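Local coordinates for hypothetical protein BP2299 (Bordetella pertussis Tohama I, PDB 2FQP) that is of unknown function but folds as a small cupin domain, a double-stranded beta-helix that binds a zinc ion, at residues 11-15 with 16-20. Sequence-based numbering, arbitrary orientation.
Sequences VQIDN and ERVKV
N15 turns its side-chain amide over the hairpin bend, and OD1 accepts from two backbone N-H groups. V18 N lies 3.0 Å from N15 OD1, nearly in line with the side-chain C=O; R17 N reaches the same N15 OD1 at 2.9 Å, tilted 32° from the amide plane, and closes an Asx turn. This geometry depends on chi1 of 66°, which sets CG between the backbone N and the carbonyl carbon and folds the amide back over its own turn. N15 N donates to V18 O at 2.9 Å with an N-H...O angle of 172°, so both backbone and side chain of N15 grip the returning strand. CG2 of V18 lies beside the amide, 3.6 Å from N15 OD1.

The bend joins strands 8-14 and 18-25, an antiparallel hairpin at the edge, as counted within this chain, of the five-stranded sheet of the cupin double-stranded beta-helix. Further along, a classic beta bulge sets Q12 and I13 against V20: Q12 N reaches V20 O at 2.8 Å, whereas the I13 N bond to that oxygen is weak. At the bulge, Q12 OE1 and NE2 hydrogen-bond S68 OG and G66 O of the second subunit.

I13 and V20 are a hydrogen-bonded pair, V20 N to I13 O 2.8 Å, and extend from the same sheet face flank to flank, with CB and CD1 of I13 both 3.9 Å from V20 CG2. Also alongside I13 is V18, CG2 to CG2. On the other face, D14 slants across K19, and D14 OD1 meets the aliphatic K19 CG at 3.9 Å; the carboxylate's salt bridge is with K95. K19 runs on, extended beyond CG, and V11 crosses it at about a right angle, its CG2 resting against K19 CE.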
loop_
_atom_site.group_PDB
_atom_site.type_symbol
_atom_site.label_atom_id
_atom_site.label_comp_id
_atom_site.label_asym_id
_atom_site.label_seq_id
_atom_site.Cartn_x
_atom_site.Cartn_y
_atom_site.Cartn_z
ATOM N N VAL A 11 4.371 12.566 2.992
ATOM C CA VAL A 11 4.616 12.135 1.600
ATOM C C VAL A 11 5.843 11.242 1.528
ATOM O O VAL A 11 6.958 11.668 1.870
ATOM C CB VAL A 11 4.723 13.358 0.640
ATOM C CG1 VAL A 11 4.996 12.916 -0.784
ATOM C CG2 VAL A 11 3.439 14.166 0.736
ATOM N N GLN A 12 5.645 9.989 1.124
ATOM C CA GLN A 12 6.740 9.011 0.988
ATOM C C GLN A 12 7.438 8.982 -0.375
ATOM O O GLN A 12 8.651 8.732 -0.439
ATOM C CB GLN A 12 6.230 7.615 1.380
ATOM C CG GLN A 12 5.848 7.507 2.851
ATOM C CD GLN A 12 5.433 6.094 3.240
ATOM O OE1 GLN A 12 5.255 5.271 2.371
ATOM N NE2 GLN A 12 5.362 5.797 4.548
ATOM N N ILE A 13 6.665 9.222 -1.436
ATOM C CA ILE A 13 7.079 9.205 -2.850
ATOM C C ILE A 13 6.267 10.284 -3.549
ATOM O O ILE A 13 5.063 10.440 -3.313
ATOM C CB ILE A 13 6.757 7.853 -3.525
ATOM C CG1 ILE A 13 7.301 6.682 -2.688
ATOM C CG2 ILE A 13 7.327 7.801 -4.969
ATOM C CD1 ILE A 13 6.987 5.331 -3.207
ATOM N N ASP A 14 6.904 11.038 -4.434
ATOM C CA ASP A 14 6.225 12.034 -5.224
ATOM C C ASP A 14 7.067 12.149 -6.465
ATOM O O ASP A 14 8.118 12.792 -6.451
ATOM C CB ASP A 14 6.162 13.385 -4.512
ATOM C CG ASP A 14 5.244 14.390 -5.225
ATOM O OD1 ASP A 14 4.558 14.002 -6.177
ATOM O OD2 ASP A 14 5.211 15.572 -4.820
ATOM N N ASN A 15 6.639 11.499 -7.529
ATOM C CA ASN A 15 7.439 11.507 -8.773
ATOM C C ASN A 15 6.557 11.723 -10.010
ATOM O O ASN A 15 5.419 12.170 -9.880
ATOM C CB ASN A 15 8.305 10.235 -8.835
ATOM C CG ASN A 15 7.496 8.982 -8.972
ATOM O OD1 ASN A 15 6.364 9.006 -9.436
ATOM N ND2 ASN A 15 8.091 7.865 -8.589
ATOM N N GLU A 16 7.099 11.479 -11.193
ATOM C CA GLU A 16 6.356 11.642 -12.442
ATOM C C GLU A 16 5.032 10.901 -12.516
ATOM O O GLU A 16 4.126 11.339 -13.206
ATOM C CB GLU A 16 7.200 11.148 -13.617
ATOM C CG GLU A 16 8.554 11.814 -13.736
ATOM C CD GLU A 16 9.702 11.008 -13.119
ATOM O OE1 GLU A 16 9.493 10.392 -12.043
ATOM O OE2 GLU A 16 10.809 11.009 -13.713
ATOM N N ARG A 17 4.931 9.785 -11.792
ATOM C CA ARG A 17 3.843 8.839 -11.964
ATOM C C ARG A 17 2.880 8.740 -10.800
ATOM O O ARG A 17 1.694 8.536 -11.041
ATOM C CB ARG A 17 4.399 7.440 -12.219
ATOM C CG ARG A 17 5.360 7.384 -13.417
ATOM C CD ARG A 17 4.680 6.839 -14.657
ATOM N NE ARG A 17 5.198 5.521 -14.929
ATOM C CZ ARG A 17 4.610 4.602 -15.683
ATOM N NH1 ARG A 17 3.423 4.810 -16.267
ATOM N NH2 ARG A 17 5.224 3.448 -15.832
ATOM N N VAL A 18 3.396 8.887 -9.579
ATOM C CA VAL A 18 2.598 8.690 -8.356
ATOM C C VAL A 18 2.979 9.662 -7.264
ATOM O O VAL A 18 4.078 10.220 -7.246
ATOM C CB VAL A 18 2.752 7.216 -7.802
ATOM C CG1 VAL A 18 2.158 6.224 -8.762
ATOM C CG2 VAL A 18 4.192 6.893 -7.524
ATOM N N LYS A 19 2.027 9.907 -6.376
ATOM C CA LYS A 19 2.267 10.539 -5.106
ATOM C C LYS A 19 1.750 9.582 -4.043
ATOM O O LYS A 19 0.581 9.232 -4.047
ATOM C CB LYS A 19 1.514 11.864 -4.996
ATOM C CG LYS A 19 1.863 12.669 -3.723
ATOM C CD LYS A 19 0.966 13.892 -3.629
ATOM C CE LYS A 19 1.211 14.757 -2.407
ATOM N NZ LYS A 19 0.303 15.960 -2.461
ATOM N N VAL A 20 2.620 9.189 -3.128
ATOM C CA VAL A 20 2.276 8.215 -2.103
ATOM C C VAL A 20 2.372 8.912 -0.768
ATOM O O VAL A 20 3.423 9.391 -0.405
ATOM C CB VAL A 20 3.225 6.997 -2.141
ATOM C CG1 VAL A 20 2.883 5.997 -1.072
ATOM C CG2 VAL A 20 3.201 6.352 -3.493
#